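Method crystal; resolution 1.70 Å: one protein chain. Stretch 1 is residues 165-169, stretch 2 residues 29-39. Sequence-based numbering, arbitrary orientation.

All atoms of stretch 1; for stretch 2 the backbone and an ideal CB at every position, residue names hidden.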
# COMPACT_ATOMS: atom_id res chain seq x y z
N ASN B 165 28.19 10.99 -16.01
CA ASN B 165 29.58 11.31 -15.65
C ASN B 165 29.75 12.79 -15.36
O ASN B 165 30.86 13.33 -15.43
CB ASN B 165 30.54 10.92 -16.80
CG ASN B 165 30.14 11.56 -18.14
OD1 ASN B 165 29.26 12.45 -18.20
ND2 ASN B 165 30.75 11.08 -19.23
N ALA B 166 28.65 13.44 -15.02
CA ALA B 166 28.66 14.86 -14.74
C ALA B 166 27.39 15.17 -13.94
O ALA B 166 26.50 14.34 -13.79
CB ALA B 166 28.67 15.64 -16.01
N ALA B 167 27.37 16.41 -13.47
CA ALA B 167 26.39 16.91 -12.52
C ALA B 167 25.15 17.49 -13.19
O ALA B 167 24.24 17.95 -12.52
CB ALA B 167 27.06 18.01 -11.68
N ASN B 168 25.10 17.48 -14.51
CA ASN B 168 24.03 18.19 -15.22
C ASN B 168 23.11 17.34 -16.11
O ASN B 168 22.70 17.78 -17.18
CB ASN B 168 24.64 19.32 -16.02
CG ASN B 168 25.54 18.85 -17.16
OD1 ASN B 168 26.12 17.74 -17.11
ND2 ASN B 168 25.66 19.67 -18.18
N PHE B 169 22.79 16.15 -15.65
CA PHE B 169 21.84 15.25 -16.30
C PHE B 169 20.49 15.33 -15.60
O PHE B 169 20.30 14.77 -14.54
CB PHE B 169 22.35 13.81 -16.21
CG PHE B 169 23.43 13.47 -17.20
CD1 PHE B 169 24.75 13.67 -16.90
CD2 PHE B 169 23.12 12.87 -18.42
CE1 PHE B 169 25.74 13.35 -17.81
CE2 PHE B 169 24.11 12.52 -19.33
CZ PHE B 169 25.43 12.76 -19.03
N UNK B 29 21.93 16.64 -2.94
CA UNK B 29 21.13 17.00 -4.09
C UNK B 29 21.76 18.08 -4.94
O UNK B 29 22.48 18.93 -4.44
CB UNK B 29 19.74 17.45 -3.63
N UNK B 30 21.49 17.97 -6.23
CA UNK B 30 22.14 18.75 -7.21
C UNK B 30 21.19 19.22 -8.29
O UNK B 30 20.63 18.41 -9.00
CB UNK B 30 23.30 17.95 -7.82
N UNK B 31 21.00 20.55 -8.39
CA UNK B 31 20.17 21.14 -9.42
C UNK B 31 21.22 21.78 -10.28
O UNK B 31 21.54 22.98 -10.13
CB UNK B 31 19.11 22.11 -8.90
N UNK B 32 21.80 20.91 -11.10
CA UNK B 32 22.93 21.18 -11.94
C UNK B 32 22.73 22.38 -12.82
O UNK B 32 21.63 22.60 -13.38
CB UNK B 32 23.24 19.95 -12.80
N UNK B 33 23.79 23.17 -12.87
CA UNK B 33 23.92 24.36 -13.69
C UNK B 33 25.17 24.28 -14.58
O UNK B 33 25.43 25.18 -15.37
CB UNK B 33 23.97 25.61 -12.80
N UNK B 34 25.96 23.21 -14.41
CA UNK B 34 27.22 23.03 -15.13
C UNK B 34 27.68 21.57 -14.97
O UNK B 34 27.22 20.86 -14.08
CB UNK B 34 28.29 24.00 -14.62
N UNK B 35 28.60 21.13 -15.82
CA UNK B 35 28.98 19.71 -15.83
C UNK B 35 29.91 19.33 -14.66
O UNK B 35 29.67 18.33 -13.93
CB UNK B 35 29.66 19.37 -17.16
N UNK B 36 30.96 20.14 -14.48
CA UNK B 36 32.07 19.77 -13.58
C UNK B 36 31.86 20.17 -12.10
O UNK B 36 32.58 19.71 -11.22
CB UNK B 36 33.36 20.42 -14.09
N UNK B 37 30.88 21.04 -11.86
CA UNK B 37 30.59 21.56 -10.52
C UNK B 37 29.09 21.36 -10.22
O UNK B 37 28.24 21.85 -10.97
CB UNK B 37 30.98 23.04 -10.41
N UNK B 38 28.78 20.61 -9.16
CA UNK B 38 27.39 20.43 -8.68
C UNK B 38 26.86 21.68 -8.00
O UNK B 38 27.61 22.61 -7.64
CB UNK B 38 27.31 19.25 -7.71
N UNK B 39 25.55 21.70 -7.77
CA UNK B 39 24.90 22.88 -7.20
C UNK B 39 24.16 22.32 -6.05
O UNK B 39 22.99 21.89 -6.19
CB UNK B 39 23.99 23.63 -8.18

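Position 29 has nothing of stretch 1 within reach of its CB. Its phi of -66° and psi of 148° would suit many residues, a proline ring among them, and Pro29 is found there, out of contact.

At position 30 the CB points toward stretch 1, and its ideal CB lies 4.8 Å from Ala167 O, a carbonyl in want of a donor. A side chain that carries an N-H about two bonds beyond CB would suit: asparagine reaches it directly, and glutamine might by folding back; serine and threonine are too short. The deposited residue is Asn30. With chi1 in t, its ND2 donates to Ala167 O at 2.6 Å, a short bond with an N-H...O angle of 135°. Its OD1 meanwhile accepts from the backbone N of residue 39 at 2.8 Å, so one amide ties the loop to itself and to its partner.

Position 31 points away, and stretch 1 would allow side chains large or small; Phe31 turns its ring from stretch 1.

Position 32 is the strictest. Its phi of -54° and psi of 136° are open to any residue, so the backbone angles do not demand glycine; the neighbour does. An ideal CB would stand 2.3 Å from Ala167 O, a clash, and 3.1 Å from Asn168 CA, which is tight. Glycine alone fits this backbone as it stands, and Gly32 is present. Its CA approaches Ala167 O at 3.5 Å in a CA-H...O contact.

Positions 33 and 34 point away, so stretch 1 would allow many side chains at either, long or short, charged or apolar. Lys33 extends clear of the contact. Ala34 contributes backbone instead: its O packs 3.6 Å from Asn168 CB and 3.7 Å from Ala167 CB.

Position 35 lies sideways, its ideal CB 3.9 Å from Asn168 OD1 and 4.0 Å from Ala166 CB. A small side chain suits, alanine or serine, though a longer one could lead outward. Ala35 sets its methyl against that of Ala166, CB to CB at 4.0 Å. The firmer tie is sequence-independent: Ala167 N donates to Ala35 O at 3.0 Å, nearly straight at 164°.

Positions 36 and 37 point away, and polar or apolar residues would serve equally. Both are threonines, Thr36 and Thr37, whose side chains stay well clear of stretch 1.

At position 38 an ideal CB would sit 4.2 Å from Ala167 CB, near but not clashing, so glycine or alanine would be compatible. Gly38 brings its CA to 3.9 Å from Ala167 CB.

Position 39 lies sideways with no partner across the gap, so polar or apolar side chains would do. Asn39 turns inward to its own stretch, its ND2 donating to Phe31 O at 2.8 Å.

Stretch 2 29-39: PNFGKAATTGN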
# COMPACT_ATOMS: atom_id res chain seq x y z
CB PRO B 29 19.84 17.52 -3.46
CG PRO B 29 20.24 18.01 -2.14
CD PRO B 29 21.23 16.98 -1.68
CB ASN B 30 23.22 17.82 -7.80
CG ASN B 30 23.91 18.41 -8.95
OD1 ASN B 30 24.13 19.62 -9.00
ND2 ASN B 30 24.22 17.57 -9.94
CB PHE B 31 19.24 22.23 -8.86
CG PHE B 31 18.10 21.69 -8.05
CD1 PHE B 31 18.28 21.39 -6.72
CD2 PHE B 31 16.87 21.48 -8.63
CE1 PHE B 31 17.25 20.89 -5.98
CE2 PHE B 31 15.81 21.00 -7.87
CZ PHE B 31 16.01 20.71 -6.55
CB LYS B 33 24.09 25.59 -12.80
CG LYS B 33 22.93 25.93 -11.90
CD LYS B 33 23.15 27.30 -11.28
CE LYS B 33 22.68 28.41 -12.21
NZ LYS B 33 21.21 28.64 -12.11
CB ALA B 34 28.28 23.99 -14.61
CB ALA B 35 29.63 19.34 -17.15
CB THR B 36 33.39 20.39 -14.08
OG1 THR B 36 34.49 19.73 -13.45
CG2 THR B 36 33.43 21.88 -13.77
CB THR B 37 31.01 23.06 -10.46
OG1 THR B 37 32.44 23.16 -10.65
CG2 THR B 37 30.64 23.73 -9.14
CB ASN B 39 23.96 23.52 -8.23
CG ASN B 39 23.14 24.68 -7.65
OD1 ASN B 39 23.60 25.37 -6.73
ND2 ASN B 39 21.93 24.89 -8.17
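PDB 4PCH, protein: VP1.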